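Local coordinates for protein malonate decarboxylase subunit alpha (Acinetobacter baumannii ATCC 17978, PDB 6MPR) that probably acts as the acyl-carrier-protein transferase of a malonate decarboxylase, exchanging the acetyl group on the carrier protein for a malonyl group, at residues I194-V199 with V219-V224; R255-K260 with E479-L484; I280-G285 with I310-V315; L449-V454 with L462-I467. One frame throughout, in Å; residues are numbered along the deposited sequence.

Interaction 1 (I194-V199 with V219-V224)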
loop_
_atom_site.group_PDB
_atom_site.type_symbol
_atom_site.label_atom_id
_atom_site.label_comp_id
_atom_site.label_asym_id
_atom_site.label_seq_id
_atom_site.Cartn_x
_atom_site.Cartn_y
_atom_site.Cartn_z
ATOM N N ILE A 194 17.133 1.667 -16.935
ATOM C CA ILE A 194 17.064 2.649 -18.018
ATOM C C ILE A 194 15.604 3.034 -18.248
ATOM O O ILE A 194 14.749 2.166 -18.469
ATOM C CB ILE A 194 17.730 2.111 -19.296
ATOM C CG1 ILE A 194 19.213 1.829 -18.998
ATOM C CG2 ILE A 194 17.546 3.103 -20.444
ATOM C CD1 ILE A 194 19.997 1.341 -20.164
ATOM N N VAL A 195 15.319 4.335 -18.173
ATOM C CA VAL A 195 13.954 4.864 -18.211
ATOM C C VAL A 195 13.815 5.649 -19.508
ATOM O O VAL A 195 14.557 6.612 -19.741
ATOM C CB VAL A 195 13.659 5.735 -16.979
ATOM C CG1 VAL A 195 12.273 6.418 -17.049
ATOM C CG2 VAL A 195 13.763 4.893 -15.674
ATOM N N ILE A 196 12.882 5.230 -20.358
ATOM C CA ILE A 196 12.582 5.908 -21.613
ATOM C C ILE A 196 11.127 6.336 -21.574
ATOM O O ILE A 196 10.247 5.504 -21.345
ATOM C CB ILE A 196 12.835 5.000 -22.829
ATOM C CG1 ILE A 196 14.284 4.506 -22.835
ATOM C CG2 ILE A 196 12.491 5.744 -24.124
ATOM C CD1 ILE A 196 14.472 3.259 -23.625
ATOM N N VAL A 197 10.869 7.618 -21.822
ATOM C CA VAL A 197 9.514 8.170 -21.765
ATOM C C VAL A 197 9.150 8.723 -23.142
ATOM O O VAL A 197 9.797 9.653 -23.641
ATOM C CB VAL A 197 9.382 9.259 -20.685
ATOM C CG1 VAL A 197 7.919 9.680 -20.518
ATOM C CG2 VAL A 197 9.946 8.759 -19.350
ATOM N N GLN A 198 8.099 8.180 -23.747
ATOM C CA GLN A 198 7.530 8.837 -24.917
ATOM C C GLN A 198 6.642 10.000 -24.472
ATOM O O GLN A 198 5.919 9.902 -23.474
ATOM C CB GLN A 198 6.737 7.841 -25.769
ATOM C CG GLN A 198 5.479 7.276 -25.081
ATOM C CD GLN A 198 4.512 6.698 -26.080
ATOM O OE1 GLN A 198 4.649 5.547 -26.496
ATOM N NE2 GLN A 198 3.524 7.498 -26.485
ATOM N N VAL A 199 6.715 11.120 -25.199
ATOM C CA VAL A 199 5.877 12.275 -24.887
ATOM C C VAL A 199 5.140 12.747 -26.129
ATOM O O VAL A 199 5.612 12.588 -27.261
ATOM C CB VAL A 199 6.671 13.453 -24.265
ATOM C CG1 VAL A 199 7.218 13.055 -22.894
ATOM C CG2 VAL A 199 7.795 13.927 -25.195
ATOM N N VAL A 219 14.979 10.134 -15.471
ATOM C CA VAL A 219 14.708 9.794 -16.863
ATOM C C VAL A 219 16.033 9.721 -17.617
ATOM O O VAL A 219 16.869 10.622 -17.500
ATOM C CB VAL A 219 13.767 10.838 -17.496
ATOM C CG1 VAL A 219 13.566 10.564 -18.991
ATOM C CG2 VAL A 219 12.416 10.873 -16.756
ATOM N N ASP A 220 16.220 8.669 -18.411
ATOM C CA ASP A 220 17.420 8.647 -19.246
ATOM C C ASP A 220 17.179 9.193 -20.650
ATOM O O ASP A 220 18.036 9.910 -21.187
ATOM C CB ASP A 220 17.979 7.226 -19.298
ATOM C CG ASP A 220 18.346 6.735 -17.931
ATOM O OD1 ASP A 220 19.288 7.307 -17.329
ATOM O OD2 ASP A 220 17.648 5.830 -17.427
ATOM N N TYR A 221 16.024 8.903 -21.251
ATOM C CA TYR A 221 15.739 9.395 -22.591
ATOM C C TYR A 221 14.265 9.724 -22.744
ATOM O O TYR A 221 13.406 9.108 -22.106
ATOM C CB TYR A 221 16.100 8.382 -23.672
ATOM C CG TYR A 221 17.569 8.060 -23.749
ATOM C CD1 TYR A 221 18.452 8.878 -24.449
ATOM C CD2 TYR A 221 18.060 6.935 -23.123
ATOM C CE1 TYR A 221 19.822 8.566 -24.514
ATOM C CE2 TYR A 221 19.400 6.615 -23.180
ATOM C CZ TYR A 221 20.277 7.431 -23.869
ATOM O OH TYR A 221 21.606 7.071 -23.912
ATOM N N VAL A 222 13.982 10.690 -23.624
ATOM C CA VAL A 222 12.619 10.971 -24.052
ATOM C C VAL A 222 12.568 10.843 -25.572
ATOM O O VAL A 222 13.581 10.964 -26.261
ATOM C CB VAL A 222 12.113 12.364 -23.601
ATOM C CG1 VAL A 222 12.174 12.499 -22.082
ATOM C CG2 VAL A 222 12.900 13.479 -24.291
ATOM N N VAL A 223 11.370 10.567 -26.087
ATOM C CA VAL A 223 11.136 10.503 -27.527
ATOM C C VAL A 223 9.745 11.059 -27.790
ATOM O O VAL A 223 8.805 10.752 -27.058
ATOM C CB VAL A 223 11.277 9.062 -28.069
ATOM C CG1 VAL A 223 10.209 8.123 -27.464
ATOM C CG2 VAL A 223 11.187 9.048 -29.588
ATOM N N VAL A 224 9.622 11.912 -28.808
ATOM C CA VAL A 224 8.315 12.406 -29.227
ATOM C C VAL A 224 7.599 11.284 -29.971
ATOM O O VAL A 224 8.122 10.743 -30.954
ATOM C CB VAL A 224 8.457 13.659 -30.105
ATOM C CG1 VAL A 224 7.082 14.141 -30.588
ATOM C CG2 VAL A 224 9.155 14.759 -29.339
#
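Ile194 meets Asp220 through its backbone: Ile194 CA lies 3.3 Å from Asp220 OD2. That oxygen accepts the N-H of Val195 through its anti lone pair (Val195 N to Asp220 OD2 2.9 Å, 160° at the hydrogen). Asp220 reaches back because its CG stands beside its own N, anti to the carbonyl carbon (chi1 -60°); OD1 forms salt bridges with Lys27 and with Arg342 of the second subunit. Val195 O accepts both Asp220 N (3.0 Å) and Tyr221 N (3.1 Å), just where strand 221-224 begins. From Ile196 the register is regular. Val197 N donates to Tyr221 O (3.0 Å) and Val197 O accepts Val223 N, while the side chains of Val197 and Val219 cross at about a right angle, Val197 CG2 to Val219 CG1 4.1 Å. Gln198 rests CB on Val223 CG1 (3.9 Å), and its OE1 leads off to the N of Leu75. Val199 N closes the series on Val223 O at 2.8 Å. Ile196, Gln198, Tyr221 and Val223 share the face packed by helices 48-55 and 73-79. Such bonding, with strand axes 24° apart, is that of neighbouring strands in a parallel alpha/beta sheet, here strands 194-199 and 221-224.

Interaction 2 (R255-K260 with E479-L484)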
loop_
_atom_site.group_PDB
_atom_site.type_symbol
_atom_site.label_atom_id
_atom_site.label_comp_id
_atom_site.label_asym_id
_atom_site.label_seq_id
_atom_site.Cartn_x
_atom_site.Cartn_y
_atom_site.Cartn_z
ATOM N N ARG A 255 -29.784 1.847 0.908
ATOM C CA ARG A 255 -30.577 1.676 2.114
ATOM C C ARG A 255 -30.019 0.556 2.990
ATOM O O ARG A 255 -29.833 0.730 4.200
ATOM C CB ARG A 255 -32.017 1.396 1.696
ATOM C CG ARG A 255 -32.998 1.193 2.815
ATOM C CD ARG A 255 -33.547 2.511 3.319
ATOM N NE ARG A 255 -34.597 2.287 4.301
ATOM C CZ ARG A 255 -34.993 3.189 5.191
ATOM N NH1 ARG A 255 -34.417 4.384 5.232
ATOM N NH2 ARG A 255 -35.961 2.891 6.048
ATOM N N GLY A 256 -29.725 -0.594 2.388
ATOM C CA GLY A 256 -29.346 -1.767 3.144
ATOM C C GLY A 256 -27.876 -1.909 3.479
ATOM O O GLY A 256 -27.529 -2.796 4.260
ATOM N N ILE A 257 -27.002 -1.086 2.894
ATOM C CA ILE A 257 -25.573 -1.155 3.191
ATOM C C ILE A 257 -25.018 0.211 3.599
ATOM O O ILE A 257 -24.481 0.368 4.705
ATOM C CB ILE A 257 -24.783 -1.722 1.995
ATOM C CG1 ILE A 257 -25.387 -3.061 1.519
ATOM C CG2 ILE A 257 -23.318 -1.926 2.401
ATOM C CD1 ILE A 257 -24.618 -3.720 0.361
ATOM N N TYR A 258 -25.123 1.207 2.714
ATOM C CA TYR A 258 -24.481 2.494 2.986
ATOM C C TYR A 258 -25.125 3.180 4.183
ATOM O O TYR A 258 -24.434 3.612 5.117
ATOM C CB TYR A 258 -24.554 3.428 1.772
ATOM C CG TYR A 258 -23.797 2.991 0.529
ATOM C CD1 TYR A 258 -23.059 1.810 0.499
ATOM C CD2 TYR A 258 -23.822 3.781 -0.617
ATOM C CE1 TYR A 258 -22.371 1.432 -0.662
ATOM C CE2 TYR A 258 -23.137 3.414 -1.755
ATOM C CZ TYR A 258 -22.422 2.245 -1.773
ATOM O OH TYR A 258 -21.769 1.903 -2.925
ATOM N N GLU A 259 -26.452 3.288 4.165
ATOM C CA GLU A 259 -27.164 3.871 5.296
ATOM C C GLU A 259 -27.017 3.000 6.542
ATOM O O GLU A 259 -26.752 3.504 7.639
ATOM C CB GLU A 259 -28.639 4.049 4.946
ATOM C CG GLU A 259 -29.405 4.814 6.026
ATOM C CD GLU A 259 -30.879 4.991 5.719
ATOM O OE1 GLU A 259 -31.365 4.474 4.686
ATOM O OE2 GLU A 259 -31.555 5.658 6.521
ATOM N N LYS A 260 -27.190 1.685 6.383
ATOM C CA LYS A 260 -27.208 0.776 7.528
ATOM C C LYS A 260 -25.929 0.877 8.344
ATOM O O LYS A 260 -25.964 0.870 9.580
ATOM C CB LYS A 260 -27.409 -0.667 7.047
ATOM C CG LYS A 260 -27.395 -1.705 8.183
ATOM C CD LYS A 260 -27.619 -3.117 7.652
ATOM C CE LYS A 260 -27.510 -4.145 8.777
ATOM N NZ LYS A 260 -28.686 -4.101 9.690
ATOM N N GLU A 479 -32.176 -10.113 -6.016
ATOM C CA GLU A 479 -33.054 -10.749 -5.044
ATOM C C GLU A 479 -32.971 -10.141 -3.649
ATOM O O GLU A 479 -33.938 -10.236 -2.891
ATOM C CB GLU A 479 -32.726 -12.243 -4.962
ATOM C CG GLU A 479 -33.027 -12.989 -6.239
ATOM C CD GLU A 479 -34.500 -13.291 -6.366
ATOM O OE1 GLU A 479 -34.938 -14.316 -5.790
ATOM O OE2 GLU A 479 -35.218 -12.494 -7.012
ATOM N N GLY A 480 -31.856 -9.527 -3.277
ATOM C CA GLY A 480 -31.720 -8.977 -1.945
ATOM C C GLY A 480 -30.269 -9.007 -1.495
ATOM O O GLY A 480 -29.369 -9.188 -2.300
ATOM N N ILE A 481 -30.065 -8.810 -0.191
ATOM C CA ILE A 481 -28.732 -8.752 0.400
ATOM C C ILE A 481 -28.588 -9.903 1.383
ATOM O O ILE A 481 -29.460 -10.117 2.230
ATOM C CB ILE A 481 -28.468 -7.416 1.121
ATOM C CG1 ILE A 481 -28.670 -6.221 0.189
ATOM C CG2 ILE A 481 -27.048 -7.390 1.700
ATOM C CD1 ILE A 481 -28.666 -4.898 0.928
ATOM N N ALA A 482 -27.476 -10.625 1.289
ATOM C CA ALA A 482 -27.065 -11.558 2.327
ATOM C C ALA A 482 -25.975 -10.877 3.147
ATOM O O ALA A 482 -24.939 -10.479 2.595
ATOM C CB ALA A 482 -26.567 -12.878 1.724
ATOM N N TYR A 483 -26.220 -10.705 4.450
ATOM C CA TYR A 483 -25.237 -10.062 5.331
ATOM C C TYR A 483 -24.242 -11.109 5.829
ATOM O O TYR A 483 -24.237 -11.510 6.994
ATOM C CB TYR A 483 -25.923 -9.348 6.492
ATOM C CG TYR A 483 -26.750 -8.150 6.084
ATOM C CD1 TYR A 483 -26.142 -6.967 5.666
ATOM C CD2 TYR A 483 -28.140 -8.191 6.132
ATOM C CE1 TYR A 483 -26.894 -5.865 5.293
ATOM C CE2 TYR A 483 -28.904 -7.090 5.767
ATOM C CZ TYR A 483 -28.273 -5.934 5.340
ATOM O OH TYR A 483 -29.034 -4.846 4.978
ATOM N N LEU A 484 -23.352 -11.508 4.909
ATOM C CA LEU A 484 -22.440 -12.624 5.157
ATOM C C LEU A 484 -21.514 -12.368 6.343
ATOM O O LEU A 484 -21.077 -13.322 6.995
ATOM C CB LEU A 484 -21.615 -12.915 3.899
ATOM C CG LEU A 484 -22.334 -13.351 2.618
ATOM C CD1 LEU A 484 -21.300 -13.613 1.510
ATOM C CD2 LEU A 484 -23.239 -14.580 2.839
#
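Tyr483 reaches helix 244-261 with its hydroxyl, which donates to Gly256 O (OH to O 2.6 Å). The bond lies in the carbonyl plane, on a lone pair, with a C=O...donor angle of 125°, and Gly256 O sits at the edge of the phenol ring, near its plane. Lys260 CE stands 3.8 Å above one face, offset toward the rim, and Ile481 CG2 lies 3.9 Å above the opposite one. Lys260 is extended as far as CE and turns only at NZ (chi4 73°), so methylenes make the contact: Lys260 CD is 3.5 Å from Tyr483 OH, whereas NZ is 5.1 Å from the ring centroid, at most a weak cation-pi attraction. Tyr483 is the centre of an inverse gamma turn after strand 480-482, which runs antiparallel to strands 474-477 and 524-525; the helix therefore packs where the mixed sheet reverses direction. Ile481 is extended at chi2 (170°), which brings CD1 within 3.9 Å of Gly256 CA; a CB here would lie 2.6 Å from Ile481 CD1, a clash, so the approach depends on the bare CA. Ile481 CD1 also lies 3.8 Å from Ile257 CG1. His474, on the neighbouring strand, meets the Tyr483 ring with planes steeply inclined.

Interaction 3 (I280-G285 with I310-V315)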
loop_
_atom_site.group_PDB
_atom_site.type_symbol
_atom_site.label_atom_id
_atom_site.label_comp_id
_atom_site.label_asym_id
_atom_site.label_seq_id
_atom_site.Cartn_x
_atom_site.Cartn_y
_atom_site.Cartn_z
ATOM N N ILE A 280 -28.508 7.788 -8.386
ATOM C CA ILE A 280 -29.698 7.924 -7.558
ATOM C C ILE A 280 -29.387 8.436 -6.162
ATOM O O ILE A 280 -30.318 8.659 -5.386
ATOM C CB ILE A 280 -30.534 6.623 -7.478
ATOM C CG1 ILE A 280 -29.841 5.546 -6.647
ATOM C CG2 ILE A 280 -30.934 6.122 -8.859
ATOM C CD1 ILE A 280 -30.729 4.362 -6.347
ATOM N N LEU A 281 -28.121 8.653 -5.816
ATOM C CA LEU A 281 -27.851 9.395 -4.586
ATOM C C LEU A 281 -28.604 10.718 -4.532
ATOM O O LEU A 281 -29.269 10.975 -3.518
ATOM C CB LEU A 281 -26.343 9.610 -4.407
ATOM C CG LEU A 281 -25.565 8.400 -3.910
ATOM C CD1 LEU A 281 -24.090 8.735 -3.967
ATOM C CD2 LEU A 281 -26.002 8.053 -2.483
ATOM N N PRO A 282 -28.592 11.570 -5.567
ATOM C CA PRO A 282 -29.259 12.874 -5.434
ATOM C C PRO A 282 -30.774 12.811 -5.519
ATOM O O PRO A 282 -31.429 13.848 -5.342
ATOM C CB PRO A 282 -28.685 13.686 -6.614
ATOM C CG PRO A 282 -27.464 12.922 -7.067
ATOM C CD PRO A 282 -27.808 11.499 -6.814
ATOM N N THR A 283 -31.354 11.647 -5.801
ATOM C CA THR A 283 -32.805 11.494 -5.871
ATOM C C THR A 283 -33.281 10.569 -4.757
ATOM O O THR A 283 -33.863 11.032 -3.775
ATOM C CB THR A 283 -33.231 10.958 -7.239
ATOM O OG1 THR A 283 -32.502 9.757 -7.521
ATOM C CG2 THR A 283 -32.955 11.980 -8.333
ATOM N N TYR A 284 -33.026 9.268 -4.871
ATOM C CA TYR A 284 -33.415 8.344 -3.812
ATOM C C TYR A 284 -32.664 8.637 -2.518
ATOM O O TYR A 284 -33.257 8.644 -1.432
ATOM C CB TYR A 284 -33.170 6.912 -4.275
ATOM C CG TYR A 284 -33.536 5.861 -3.261
ATOM C CD1 TYR A 284 -34.855 5.686 -2.865
ATOM C CD2 TYR A 284 -32.566 5.013 -2.730
ATOM C CE1 TYR A 284 -35.197 4.701 -1.944
ATOM C CE2 TYR A 284 -32.896 4.027 -1.809
ATOM C CZ TYR A 284 -34.210 3.880 -1.420
ATOM O OH TYR A 284 -34.536 2.900 -0.507
ATOM N N GLY A 285 -31.360 8.902 -2.610
ATOM C CA GLY A 285 -30.612 9.238 -1.415
ATOM C C GLY A 285 -31.129 10.497 -0.751
ATOM O O GLY A 285 -31.233 10.565 0.475
ATOM N N ILE A 310 -21.774 15.178 -7.375
ATOM C CA ILE A 310 -20.887 16.294 -7.061
ATOM C C ILE A 310 -21.665 17.600 -7.052
ATOM O O ILE A 310 -21.554 18.402 -6.120
ATOM C CB ILE A 310 -19.729 16.373 -8.066
ATOM C CG1 ILE A 310 -18.863 15.118 -7.991
ATOM C CG2 ILE A 310 -18.887 17.620 -7.801
ATOM C CD1 ILE A 310 -17.879 15.035 -9.147
ATOM N N GLU A 311 -22.461 17.837 -8.098
ATOM C CA GLU A 311 -23.122 19.135 -8.235
ATOM C C GLU A 311 -24.111 19.397 -7.113
ATOM O O GLU A 311 -24.339 20.562 -6.755
ATOM C CB GLU A 311 -23.831 19.230 -9.587
ATOM C CG GLU A 311 -22.885 19.216 -10.782
ATOM C CD GLU A 311 -21.860 20.337 -10.718
ATOM O OE1 GLU A 311 -22.259 21.515 -10.763
ATOM O OE2 GLU A 311 -20.651 20.034 -10.600
ATOM N N THR A 312 -24.732 18.348 -6.566
ATOM C CA THR A 312 -25.702 18.547 -5.491
ATOM C C THR A 312 -25.080 18.505 -4.105
ATOM O O THR A 312 -25.819 18.581 -3.114
ATOM C CB THR A 312 -26.829 17.508 -5.563
ATOM O OG1 THR A 312 -26.262 16.193 -5.646
ATOM C CG2 THR A 312 -27.721 17.755 -6.778
ATOM N N GLY A 313 -23.760 18.384 -4.003
ATOM C CA GLY A 313 -23.082 18.519 -2.723
ATOM C C GLY A 313 -22.884 17.245 -1.928
ATOM O O GLY A 313 -22.523 17.332 -0.750
ATOM N N TRP A 314 -23.096 16.067 -2.526
ATOM C CA TRP A 314 -22.858 14.822 -1.798
ATOM C C TRP A 314 -21.375 14.522 -1.683
ATOM O O TRP A 314 -20.914 14.023 -0.649
ATOM C CB TRP A 314 -23.523 13.638 -2.497
ATOM C CG TRP A 314 -24.995 13.626 -2.368
ATOM C CD1 TRP A 314 -25.878 14.430 -3.028
ATOM C CD2 TRP A 314 -25.775 12.755 -1.544
ATOM N NE1 TRP A 314 -27.164 14.121 -2.651
ATOM C CE2 TRP A 314 -27.126 13.091 -1.749
ATOM C CE3 TRP A 314 -25.460 11.722 -0.655
ATOM C CZ2 TRP A 314 -28.165 12.446 -1.076
ATOM C CZ3 TRP A 314 -26.482 11.081 0.005
ATOM C CH2 TRP A 314 -27.824 11.446 -0.205
ATOM N N VAL A 315 -20.622 14.805 -2.739
ATOM C CA VAL A 315 -19.256 14.325 -2.893
ATOM C C VAL A 315 -18.314 15.414 -2.404
ATOM O O VAL A 315 -18.179 16.464 -3.047
ATOM C CB VAL A 315 -18.951 13.958 -4.347
ATOM C CG1 VAL A 315 -17.502 13.528 -4.473
ATOM C CG2 VAL A 315 -19.889 12.855 -4.844
HETATM O O HOH W 1 -29.485 15.683 -3.278
#
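Trp314 and Leu281 come together through similar first torsions: each CG is anti to its own carbonyl carbon (chi1 -72° and -77°). A chi2 of 75° then turns the indole so that one face receives the backbone of helix 272-287. Leu281 C lies 3.7 Å above that face, offset toward the rim; Leu281 CB is over it too, and Leu281 CD2 reaches Trp314 CZ3 at 3.9 Å. Leu281 O comes within 3.1 Å of Trp314 CZ2. At the ring's edge, Trp314 CH2 is 3.5 Å from Gly285 C. The indole N-H, at NE1, donates to a water near the ring plane (NE1 to O 2.9 Å), which gives a weak bond of 3.4 Å to Pro282 O. Pro282 also packs at about a right angle on Thr312, whose OG1 lies 3.6 Å from Pro282 CB and is hydrogen-bonded to Pro308 O. A pi-type turn spans 281-285, marked by Gly285 N bonding to Ile280 O, and the helix kinks where the N atoms of Pro282 and Thr283 lack the bond to the preceding turn. Across the contact, Gly313, with positive phi, ends helix 307-311 in a Schellman motif, just before Trp314. Helix 272-287 thus lies between helix 244-261, touched by Ile280 and Tyr284, and the end of helix 307-311, where Trp553 of helix 547-553 packs on Thr312 and strand 317-319 follows.

Interaction 4 (L449-V454 with L462-I467)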
loop_
_atom_site.group_PDB
_atom_site.type_symbol
_atom_site.label_atom_id
_atom_site.label_comp_id
_atom_site.label_asym_id
_atom_site.label_seq_id
_atom_site.Cartn_x
_atom_site.Cartn_y
_atom_site.Cartn_z
ATOM N N LEU A 449 -16.101 -22.908 -9.608
ATOM C CA LEU A 449 -15.523 -21.841 -10.415
ATOM C C LEU A 449 -14.733 -22.407 -11.591
ATOM O O LEU A 449 -13.955 -23.355 -11.436
ATOM C CB LEU A 449 -14.607 -20.966 -9.562
ATOM C CG LEU A 449 -15.199 -20.106 -8.451
ATOM C CD1 LEU A 449 -14.095 -19.318 -7.776
ATOM C CD2 LEU A 449 -16.282 -19.156 -8.979
ATOM N N ASP A 450 -14.933 -21.815 -12.777
ATOM C CA ASP A 450 -14.079 -22.129 -13.927
ATOM C C ASP A 450 -12.610 -21.981 -13.578
ATOM O O ASP A 450 -11.754 -22.635 -14.186
ATOM C CB ASP A 450 -14.352 -21.181 -15.108
ATOM C CG ASP A 450 -15.596 -21.525 -15.903
ATOM O OD1 ASP A 450 -16.523 -22.186 -15.388
ATOM O OD2 ASP A 450 -15.635 -21.095 -17.076
ATOM N N ALA A 451 -12.300 -21.064 -12.649
ATOM C CA ALA A 451 -10.919 -20.706 -12.349
ATOM C C ALA A 451 -10.094 -21.910 -11.926
ATOM O O ALA A 451 -8.891 -21.955 -12.191
ATOM C CB ALA A 451 -10.885 -19.642 -11.252
ATOM N N ILE A 452 -10.717 -22.890 -11.265
ATOM C CA ILE A 452 -9.966 -24.053 -10.793
ATOM C C ILE A 452 -9.376 -24.816 -11.965
ATOM O O ILE A 452 -8.184 -25.138 -11.976
ATOM C CB ILE A 452 -10.850 -24.969 -9.933
ATOM C CG1 ILE A 452 -11.409 -24.208 -8.726
ATOM C CG2 ILE A 452 -10.036 -26.177 -9.516
ATOM C CD1 ILE A 452 -12.568 -24.930 -8.079
ATOM N N ASP A 453 -10.200 -25.130 -12.969
ATOM C CA ASP A 453 -9.660 -25.858 -14.117
ATOM C C ASP A 453 -8.723 -24.990 -14.959
ATOM O O ASP A 453 -7.785 -25.520 -15.572
ATOM C CB ASP A 453 -10.790 -26.422 -14.978
ATOM C CG ASP A 453 -11.395 -27.687 -14.392
ATOM O OD1 ASP A 453 -10.965 -28.109 -13.297
ATOM O OD2 ASP A 453 -12.304 -28.262 -15.024
ATOM N N VAL A 454 -8.942 -23.668 -15.006
ATOM C CA VAL A 454 -7.990 -22.814 -15.712
ATOM C C VAL A 454 -6.623 -22.883 -15.041
ATOM O O VAL A 454 -5.589 -22.948 -15.715
ATOM C CB VAL A 454 -8.495 -21.362 -15.800
ATOM C CG1 VAL A 454 -7.386 -20.474 -16.337
ATOM C CG2 VAL A 454 -9.712 -21.274 -16.713
ATOM N N LEU A 462 -2.611 -21.815 -7.686
ATOM C CA LEU A 462 -3.875 -21.432 -7.070
ATOM C C LEU A 462 -4.902 -21.132 -8.153
ATOM O O LEU A 462 -4.559 -20.604 -9.212
ATOM C CB LEU A 462 -3.718 -20.187 -6.168
ATOM C CG LEU A 462 -3.288 -20.366 -4.707
ATOM C CD1 LEU A 462 -1.877 -20.842 -4.614
ATOM C CD2 LEU A 462 -3.449 -19.048 -3.946
ATOM N N ALA A 463 -6.159 -21.464 -7.885
ATOM C CA ALA A 463 -7.231 -20.966 -8.734
ATOM C C ALA A 463 -7.164 -19.442 -8.745
ATOM O O ALA A 463 -7.047 -18.835 -7.680
ATOM C CB ALA A 463 -8.592 -21.425 -8.214
ATOM N N PRO A 464 -7.179 -18.789 -9.912
ATOM C CA PRO A 464 -7.158 -17.315 -9.902
ATOM C C PRO A 464 -8.474 -16.742 -9.389
ATOM O O PRO A 464 -9.482 -16.688 -10.104
ATOM C CB PRO A 464 -6.883 -16.942 -11.366
ATOM C CG PRO A 464 -7.218 -18.133 -12.153
ATOM C CD PRO A 464 -6.999 -19.338 -11.266
ATOM N N ILE A 465 -8.456 -16.337 -8.122
ATOM C CA ILE A 465 -9.626 -15.858 -7.388
ATOM C C ILE A 465 -9.497 -14.352 -7.225
ATOM O O ILE A 465 -8.505 -13.874 -6.665
ATOM C CB ILE A 465 -9.734 -16.527 -6.007
ATOM C CG1 ILE A 465 -9.831 -18.042 -6.135
ATOM C CG2 ILE A 465 -10.893 -15.942 -5.215
ATOM C CD1 ILE A 465 -10.839 -18.488 -7.133
ATOM N N MET A 466 -10.501 -13.608 -7.688
ATOM C CA MET A 466 -10.484 -12.160 -7.538
ATOM C C MET A 466 -10.731 -11.760 -6.085
ATOM O O MET A 466 -9.959 -10.991 -5.501
ATOM C CB MET A 466 -11.534 -11.548 -8.468
ATOM C CG MET A 466 -11.496 -10.057 -8.530
ATOM S SD MET A 466 -12.609 -9.421 -9.815
ATOM C CE MET A 466 -14.188 -9.903 -9.119
ATOM N N ILE A 467 -11.776 -12.310 -5.467
ATOM C CA ILE A 467 -12.150 -11.971 -4.098
ATOM C C ILE A 467 -12.519 -13.265 -3.393
ATOM O O ILE A 467 -13.408 -13.991 -3.859
ATOM C CB ILE A 467 -13.325 -10.985 -4.050
ATOM C CG1 ILE A 467 -12.903 -9.608 -4.584
ATOM C CG2 ILE A 467 -13.811 -10.781 -2.623
ATOM C CD1 ILE A 467 -14.071 -8.667 -4.714
#
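Pro464 packs its ring against Ala451, in the first turn of helix 450-458. Followed round from CB, the ring draws steadily closer: Pro464 CB is 4.8 Å from Ala451 CB, CG closes to 4.1 Å from the same methyl, and CD, the last atom before the ring returns to N, is 3.9 Å from that methyl and 3.4 Å from Ala451 O. The methyl is held from the backbone side as well, since Pro464 O lies 3.5 Å from Ala451 CB while accepting a hydrogen bond from Ser378 OG. Ala463, one residue earlier, sets its own CB 3.9 Å from Ile452 CA and close to Ile452 CG1, so consecutive residues of the loop meet consecutive residues of the helix in opposite order along the chain. In the fold this is a helix and the loop that follows it, folded back on its first turn, within the connection between strands 429-433 and 474-477, which are parallel neighbours in the mixed sheet: a beta-alpha-beta crossover. Farther along, Ile465 bends at CD1 (chi2 -48°) toward Leu449, the residue just before the helix, and their side chains cross at about a right angle. Leu449 CD1 and Ile465 CD1 are 3.4 Å apart, but Ile465 was modelled in two conformers, and so short a distance is doubtful for this one. Met466 and Ile467 then face Ser377 in a classic beta bulge. Arg402 of the second subunit hydrogen-bonds with NE to Ile465 O and with NH2 to Met466 O, bringing the dimer interface to this loop.

Overall arrangement
Interaction 1 closes first along the chain and lies in the parallel sheet, about 49 Å from interaction 2 between centres and on the opposite side of the chain's centre. The residues 255-260 and 479-484 of interaction 2 span a long loop of chain that holds interactions 3 and 4 in series. Interactions 2 and 3, centres about 20 Å apart, touch directly: Arg255 CB packs on Tyr284 OH, so helices 244-261 and 272-287 join them beside the mixed sheet. Interaction 4 stays about 9 Å from interaction 2 at the nearest atoms. Interactions 1, 3 and 4 each meet the second subunit, so dimer contacts involve both sheet regions of the chain.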